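Local coordinates for transcriptional regulatory protein (Chlamydia trachomatis, PDB 3Q7R) that binds a DNA element of its own promoter and may act as a global positive regulator of transcription, probably activating its own gene, at residues 74-79 against 94-99. Residues are numbered along the deposited sequence; the frame is centred on the assembly and turned at random. Where two conformers were deposited one is given.
Sequences SFVLVL and RGFWYL
V78 of strand 75-79 and Y98 of strand 97-99 pair in parallel register, the two short axes 4.7 Å apart at closest approach and 34° from parallel. This is the last beta-alpha-beta crossover of a CheY-like receiver domain, with helix 85-93 linking the strands. Both backbone hydrogen bonds between the segments use V78. Its N donates to W97 O at 3.0 Å, and its O accepts from L99 N. Y98 CA adds a CA-H...O contact to V78 O at 3.1 Å.

Around V76 and G95 the two chains lie further apart, and a water bridges them. It donates to V76 O and G95 O and accepts from W97 N. G95 itself closes helix 85-93 in a Schellman motif with positive phi.

Side chains alternate across the sheet. V78 and Y98 lie on one face. The F96 ring lies beside V76, whose CB meets CE1 at the ring edge, 3.7 Å away. The V78 side chain crosses that of F96 at a slant, with V78 CG2 3.8 Å from F96 CB. V78 CB also meets Y98 CB, but the end of the Y98 side chain leads away from the strand pair, and the side chain touches S88, L91 and L92 of helix 85-93.

On the other side are L77, L79, W97 and L99. L99 CD1 sits 4.2 Å from L79 CD2. The W97 ring reaches the second subunit, where it meets W97 and F115 of that chain edge-to-face. W97 CG is anti to the backbone N (chi1 -176°), and the indole lies alongside L77, with CD1 of the leucine 3.8 Å from CD1 of the indole.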
loop_
_atom_site.group_PDB
_atom_site.type_symbol
_atom_site.label_atom_id
_atom_site.label_comp_id
_atom_site.label_asym_id
_atom_site.label_seq_id
_atom_site.Cartn_x
_atom_site.Cartn_y
_atom_site.Cartn_z
ATOM N N SER A 74 -10.600 12.352 3.373
ATOM C CA SER A 74 -9.574 11.995 2.393
ATOM C C SER A 74 -8.924 10.651 2.731
ATOM O O SER A 74 -8.706 10.351 3.900
ATOM C CB SER A 74 -8.447 13.044 2.392
ATOM O OG SER A 74 -8.900 14.375 2.184
ATOM N N PHE A 75 -8.557 9.863 1.712
ATOM C CA PHE A 75 -7.646 8.740 1.947
ATOM C C PHE A 75 -6.254 9.288 2.276
ATOM O O PHE A 75 -5.917 10.415 1.898
ATOM C CB PHE A 75 -7.536 7.897 0.676
ATOM C CG PHE A 75 -8.836 7.304 0.235
ATOM C CD1 PHE A 75 -9.342 6.240 0.953
ATOM C CD2 PHE A 75 -9.517 7.783 -0.868
ATOM C CE1 PHE A 75 -10.558 5.656 0.578
ATOM C CE2 PHE A 75 -10.719 7.200 -1.250
ATOM C CZ PHE A 75 -11.226 6.132 -0.508
ATOM N N VAL A 76 -5.465 8.482 2.987
ATOM C CA VAL A 76 -4.054 8.857 3.287
ATOM C C VAL A 76 -3.087 7.724 2.972
ATOM O O VAL A 76 -3.308 6.585 3.419
ATOM C CB VAL A 76 -3.893 9.264 4.764
ATOM C CG1 VAL A 76 -2.406 9.571 5.043
ATOM C CG2 VAL A 76 -4.753 10.535 5.113
ATOM N N LEU A 77 -2.049 8.003 2.168
ATOM C CA LEU A 77 -0.994 7.024 1.908
ATOM C C LEU A 77 0.244 7.571 2.574
ATOM O O LEU A 77 0.554 8.766 2.393
ATOM C CB LEU A 77 -0.751 6.941 0.379
ATOM C CG LEU A 77 0.474 6.128 -0.104
ATOM C CD1 LEU A 77 0.251 4.642 0.152
ATOM C CD2 LEU A 77 0.662 6.364 -1.610
ATOM N N VAL A 78 0.961 6.723 3.300
ATOM C CA VAL A 78 2.091 7.193 4.112
ATOM C C VAL A 78 3.435 6.824 3.473
ATOM O O VAL A 78 3.585 5.739 2.918
ATOM C CB VAL A 78 1.975 6.590 5.517
ATOM C CG1 VAL A 78 3.246 6.840 6.314
ATOM C CG2 VAL A 78 0.733 7.123 6.211
ATOM N N LEU A 79 4.400 7.746 3.510
ATOM C CA LEU A 79 5.734 7.481 2.974
ATOM C C LEU A 79 6.713 7.305 4.130
ATOM O O LEU A 79 6.878 8.211 4.955
ATOM C CB LEU A 79 6.230 8.626 2.104
ATOM C CG LEU A 79 5.273 9.072 1.008
ATOM C CD1 LEU A 79 6.014 10.166 0.126
ATOM C CD2 LEU A 79 4.827 7.835 0.176
ATOM N N ARG A 94 -3.850 1.338 12.170
ATOM C CA ARG A 94 -4.484 2.643 12.202
ATOM C C ARG A 94 -5.187 2.995 10.882
ATOM O O ARG A 94 -5.770 4.065 10.787
ATOM C CB ARG A 94 -3.445 3.743 12.549
ATOM C CG ARG A 94 -3.012 3.701 14.043
ATOM C CD ARG A 94 -1.611 4.396 14.221
ATOM N NE ARG A 94 -1.701 5.767 13.833
ATOM C CZ ARG A 94 -0.695 6.554 13.483
ATOM N NH1 ARG A 94 0.608 6.148 13.400
ATOM N NH2 ARG A 94 -0.987 7.794 13.177
ATOM N N GLY A 95 -5.104 2.115 9.881
ATOM C CA GLY A 95 -5.777 2.327 8.604
ATOM C C GLY A 95 -4.958 2.901 7.491
ATOM O O GLY A 95 -5.510 3.231 6.423
ATOM N N PHE A 96 -3.639 2.949 7.670
ATOM C CA PHE A 96 -2.785 3.559 6.645
ATOM C C PHE A 96 -1.941 2.508 5.895
ATOM O O PHE A 96 -1.084 1.840 6.501
ATOM C CB PHE A 96 -1.784 4.496 7.320
ATOM C CG PHE A 96 -2.444 5.619 8.080
ATOM C CD1 PHE A 96 -3.058 6.656 7.398
ATOM C CD2 PHE A 96 -2.420 5.651 9.478
ATOM C CE1 PHE A 96 -3.662 7.720 8.122
ATOM C CE2 PHE A 96 -3.019 6.717 10.174
ATOM C CZ PHE A 96 -3.665 7.733 9.468
ATOM N N TRP A 97 -2.115 2.483 4.581
ATOM C CA TRP A 97 -1.182 1.794 3.728
ATOM C C TRP A 97 0.070 2.683 3.548
ATOM O O TRP A 97 0.020 3.900 3.805
ATOM C CB TRP A 97 -1.855 1.462 2.354
ATOM C CG TRP A 97 -0.994 0.660 1.410
ATOM C CD1 TRP A 97 -0.639 0.990 0.121
ATOM C CD2 TRP A 97 -0.386 -0.604 1.667
ATOM N NE1 TRP A 97 0.173 0.002 -0.432
ATOM C CE2 TRP A 97 0.338 -0.991 0.483
ATOM C CE3 TRP A 97 -0.375 -1.447 2.767
ATOM C CZ2 TRP A 97 1.073 -2.164 0.399
ATOM C CZ3 TRP A 97 0.372 -2.660 2.674
ATOM C CH2 TRP A 97 1.085 -2.984 1.493
ATOM N N TYR A 98 1.179 2.091 3.091
ATOM C CA TYR A 98 2.438 2.864 3.069
ATOM C C TYR A 98 3.381 2.324 2.008
ATOM O O TYR A 98 3.192 1.190 1.529
ATOM C CB TYR A 98 3.198 2.828 4.445
ATOM C CG TYR A 98 3.491 1.421 4.920
ATOM C CD1 TYR A 98 4.578 0.729 4.454
ATOM C CD2 TYR A 98 2.632 0.797 5.837
ATOM C CE1 TYR A 98 4.836 -0.585 4.902
ATOM C CE2 TYR A 98 2.858 -0.500 6.280
ATOM C CZ TYR A 98 3.926 -1.185 5.786
ATOM O OH TYR A 98 4.186 -2.505 6.201
ATOM N N LEU A 99 4.322 3.168 1.602
ATOM C CA LEU A 99 5.481 2.768 0.789
ATOM C C LEU A 99 6.694 3.035 1.655
ATOM O O LEU A 99 6.717 4.059 2.380
ATOM C CB LEU A 99 5.629 3.656 -0.461
ATOM C CG LEU A 99 4.468 3.572 -1.453
ATOM C CD1 LEU A 99 4.601 4.620 -2.563
ATOM C CD2 LEU A 99 4.498 2.161 -2.036
HETATM O O HOH W 1 -4.352 4.103 3.576
#